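Local coordinates for galactose-binding-like protein (Bacteroides thetaiotaomicron, PDB 7M1B) that is of uncertain function but, as a SusE-like protein of a gut bacterium with a galactose-binding-like domain, probably takes part in handling carbohydrates, at residues A[217-222]-A[254-259]. Residues are numbered along the deposited sequence; the frame is centred on the assembly and turned at random.
Sequences NDIKMD and FPVWFT
Trp257 meets Asn217 and Asp218 with the edge of its indole: Asn217 CG and Asp218 OD1 lie in the ring plane, while over the ring centre, on one face, sits water 1. The amide stands steeply to the indole, planes 78° apart. Trp257 lies near the start of strand 256-274 in what is, from its family, a galactose-binding-like β-sandwich, and the loop after strand 211-212 packs against it. Its CG sits between backbone N and carbonyl carbon (chi1 47°), starting the indole toward Asn217. Trp257 NE1 gives a nearly straight hydrogen bond of 2.9 Å to Asn217 OD1, but reaches that oxygen from above the amide plane. Arg356 NH2 forms a salt bridge with Asp218 OD1, probably balancing the carboxylate charge, and Arg356 NE hydrogen-bonds Thr259 OG1. An alanine in place of Trp257 would probably leave Asn217 OD1 without its indole donor and open a gap beside the Asp218 carboxylate. The backbone pairs once, Ile219 N to Trp257 O at 2.9 Å, and water 1 links Asn217 O to Trp257 N. Ile219 CG2 packs 3.7 Å from Val256 CB, with CD1 off the Phe258 ring's edge. Met221 SD makes an oblique Met-aromatic contact, 5.3 Å from that ring's centroid. Asp218 OD2 takes the Thr259 OG1 hydroxyl at 2.8 Å on its syn side, 31° out of the carboxylate plane, and water 2 joins that same oxygen to Thr259 N.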
loop_
_atom_site.group_PDB
_atom_site.type_symbol
_atom_site.label_atom_id
_atom_site.label_comp_id
_atom_site.label_asym_id
_atom_site.label_seq_id
_atom_site.Cartn_x
_atom_site.Cartn_y
_atom_site.Cartn_z
ATOM N N ASN A 217 20.791 5.044 6.158
ATOM C CA ASN A 217 20.888 3.607 6.009
ATOM C C ASN A 217 20.058 3.071 4.821
ATOM O O ASN A 217 19.869 1.828 4.704
ATOM C CB ASN A 217 20.384 2.953 7.293
ATOM C CG ASN A 217 18.935 3.256 7.626
ATOM O OD1 ASN A 217 18.182 3.782 6.820
ATOM N ND2 ASN A 217 18.456 2.812 8.782
ATOM N N ASP A 218 19.849 3.936 3.809
ATOM C CA ASP A 218 19.118 3.482 2.633
ATOM C C ASP A 218 20.119 3.005 1.572
ATOM O O ASP A 218 21.321 3.348 1.590
ATOM C CB ASP A 218 18.463 4.684 1.939
ATOM C CG ASP A 218 17.251 5.248 2.634
ATOM O OD1 ASP A 218 16.788 4.671 3.667
ATOM O OD2 ASP A 218 16.741 6.250 2.198
ATOM N N ILE A 219 19.681 2.075 0.697
ATOM C CA ILE A 219 20.474 1.782 -0.507
ATOM C C ILE A 219 20.406 2.991 -1.423
ATOM O O ILE A 219 19.349 3.635 -1.538
ATOM C CB ILE A 219 20.051 0.489 -1.262
ATOM C CG1 ILE A 219 18.574 0.505 -1.688
ATOM C CG2 ILE A 219 20.343 -0.751 -0.387
ATOM C CD1 ILE A 219 18.157 -0.653 -2.593
ATOM N N LYS A 220 21.473 3.145 -2.190
ATOM C CA LYS A 220 21.595 4.176 -3.207
ATOM C C LYS A 220 20.951 3.657 -4.505
ATOM O O LYS A 220 21.123 2.466 -4.867
ATOM C CB LYS A 220 23.062 4.526 -3.434
ATOM C CG LYS A 220 23.760 5.315 -2.330
ATOM C CD LYS A 220 25.212 5.669 -2.688
ATOM C CE LYS A 220 25.968 6.338 -1.571
ATOM N NZ LYS A 220 27.436 6.406 -1.833
ATOM N N MET A 221 20.296 4.590 -5.248
ATOM C CA MET A 221 19.567 4.175 -6.448
ATOM C C MET A 221 20.001 5.061 -7.634
ATOM O O MET A 221 19.181 5.336 -8.511
ATOM C CB MET A 221 18.044 4.191 -6.225
ATOM C CG MET A 221 17.586 3.032 -5.239
ATOM S SD MET A 221 17.837 1.423 -6.003
ATOM C CE MET A 221 16.456 1.392 -7.119
ATOM N N ASP A 222 21.239 5.538 -7.583
ATOM C CA ASP A 222 21.737 6.508 -8.579
ATOM C C ASP A 222 22.823 5.890 -9.477
ATOM O O ASP A 222 23.606 6.620 -10.137
ATOM C CB ASP A 222 22.299 7.772 -7.874
ATOM C CG ASP A 222 23.527 7.505 -7.060
ATOM O OD1 ASP A 222 23.773 6.319 -6.784
ATOM O OD2 ASP A 222 24.200 8.513 -6.705
ATOM N N PHE A 254 19.771 -8.713 2.754
ATOM C CA PHE A 254 18.340 -8.424 2.709
ATOM C C PHE A 254 17.778 -8.518 4.137
ATOM O O PHE A 254 18.159 -9.385 4.968
ATOM C CB PHE A 254 17.575 -9.468 1.894
ATOM C CG PHE A 254 17.675 -9.274 0.399
ATOM C CD1 PHE A 254 17.105 -8.138 -0.205
ATOM C CD2 PHE A 254 18.285 -10.237 -0.406
ATOM C CE1 PHE A 254 17.208 -7.935 -1.585
ATOM C CE2 PHE A 254 18.384 -10.042 -1.779
ATOM C CZ PHE A 254 17.833 -8.907 -2.370
ATOM N N PRO A 255 16.787 -7.698 4.566
ATOM C CA PRO A 255 16.086 -6.702 3.746
ATOM C C PRO A 255 16.855 -5.387 3.640
ATOM O O PRO A 255 17.696 -5.002 4.497
ATOM C CB PRO A 255 14.784 -6.473 4.558
ATOM C CG PRO A 255 15.202 -6.693 6.010
ATOM C CD PRO A 255 16.183 -7.859 5.915
ATOM N N VAL A 256 16.672 -4.741 2.496
ATOM C CA VAL A 256 17.237 -3.414 2.272
ATOM C C VAL A 256 16.097 -2.467 1.928
ATOM O O VAL A 256 15.009 -2.934 1.652
ATOM C CB VAL A 256 18.253 -3.446 1.122
ATOM C CG1 VAL A 256 19.451 -4.375 1.449
ATOM C CG2 VAL A 256 17.619 -3.826 -0.230
ATOM N N TRP A 257 16.348 -1.146 1.845
ATOM C CA TRP A 257 15.199 -0.262 1.627
ATOM C C TRP A 257 15.694 1.031 0.932
ATOM O O TRP A 257 16.845 1.492 1.127
ATOM C CB TRP A 257 14.481 0.065 2.972
ATOM C CG TRP A 257 15.421 0.470 4.077
ATOM C CD1 TRP A 257 15.914 1.714 4.363
ATOM C CD2 TRP A 257 15.923 -0.410 5.087
ATOM N NE1 TRP A 257 16.766 1.678 5.452
ATOM C CE2 TRP A 257 16.747 0.376 5.943
ATOM C CE3 TRP A 257 15.767 -1.796 5.330
ATOM C CZ2 TRP A 257 17.443 -0.185 7.031
ATOM C CZ3 TRP A 257 16.451 -2.339 6.421
ATOM C CH2 TRP A 257 17.252 -1.539 7.276
ATOM N N PHE A 258 14.754 1.701 0.273
ATOM C CA PHE A 258 14.956 3.053 -0.209
ATOM C C PHE A 258 13.741 3.900 0.176
ATOM O O PHE A 258 12.701 3.365 0.556
ATOM C CB PHE A 258 15.262 3.166 -1.715
ATOM C CG PHE A 258 14.183 2.603 -2.623
ATOM C CD1 PHE A 258 12.967 3.218 -2.746
ATOM C CD2 PHE A 258 14.378 1.437 -3.347
ATOM C CE1 PHE A 258 11.976 2.703 -3.580
ATOM C CE2 PHE A 258 13.410 0.927 -4.196
ATOM C CZ PHE A 258 12.187 1.543 -4.296
ATOM N N THR A 259 13.952 5.228 0.146
ATOM C CA THR A 259 13.024 6.206 0.707
ATOM C C THR A 259 12.763 7.309 -0.293
ATOM O O THR A 259 13.707 7.860 -0.885
ATOM C CB THR A 259 13.544 6.886 2.008
ATOM O OG1 THR A 259 14.063 5.856 2.866
ATOM C CG2 THR A 259 12.478 7.701 2.692
HETATM O O HOH W 1 18.911 -0.416 3.148
HETATM O O HOH W 2 16.372 6.747 -0.488
#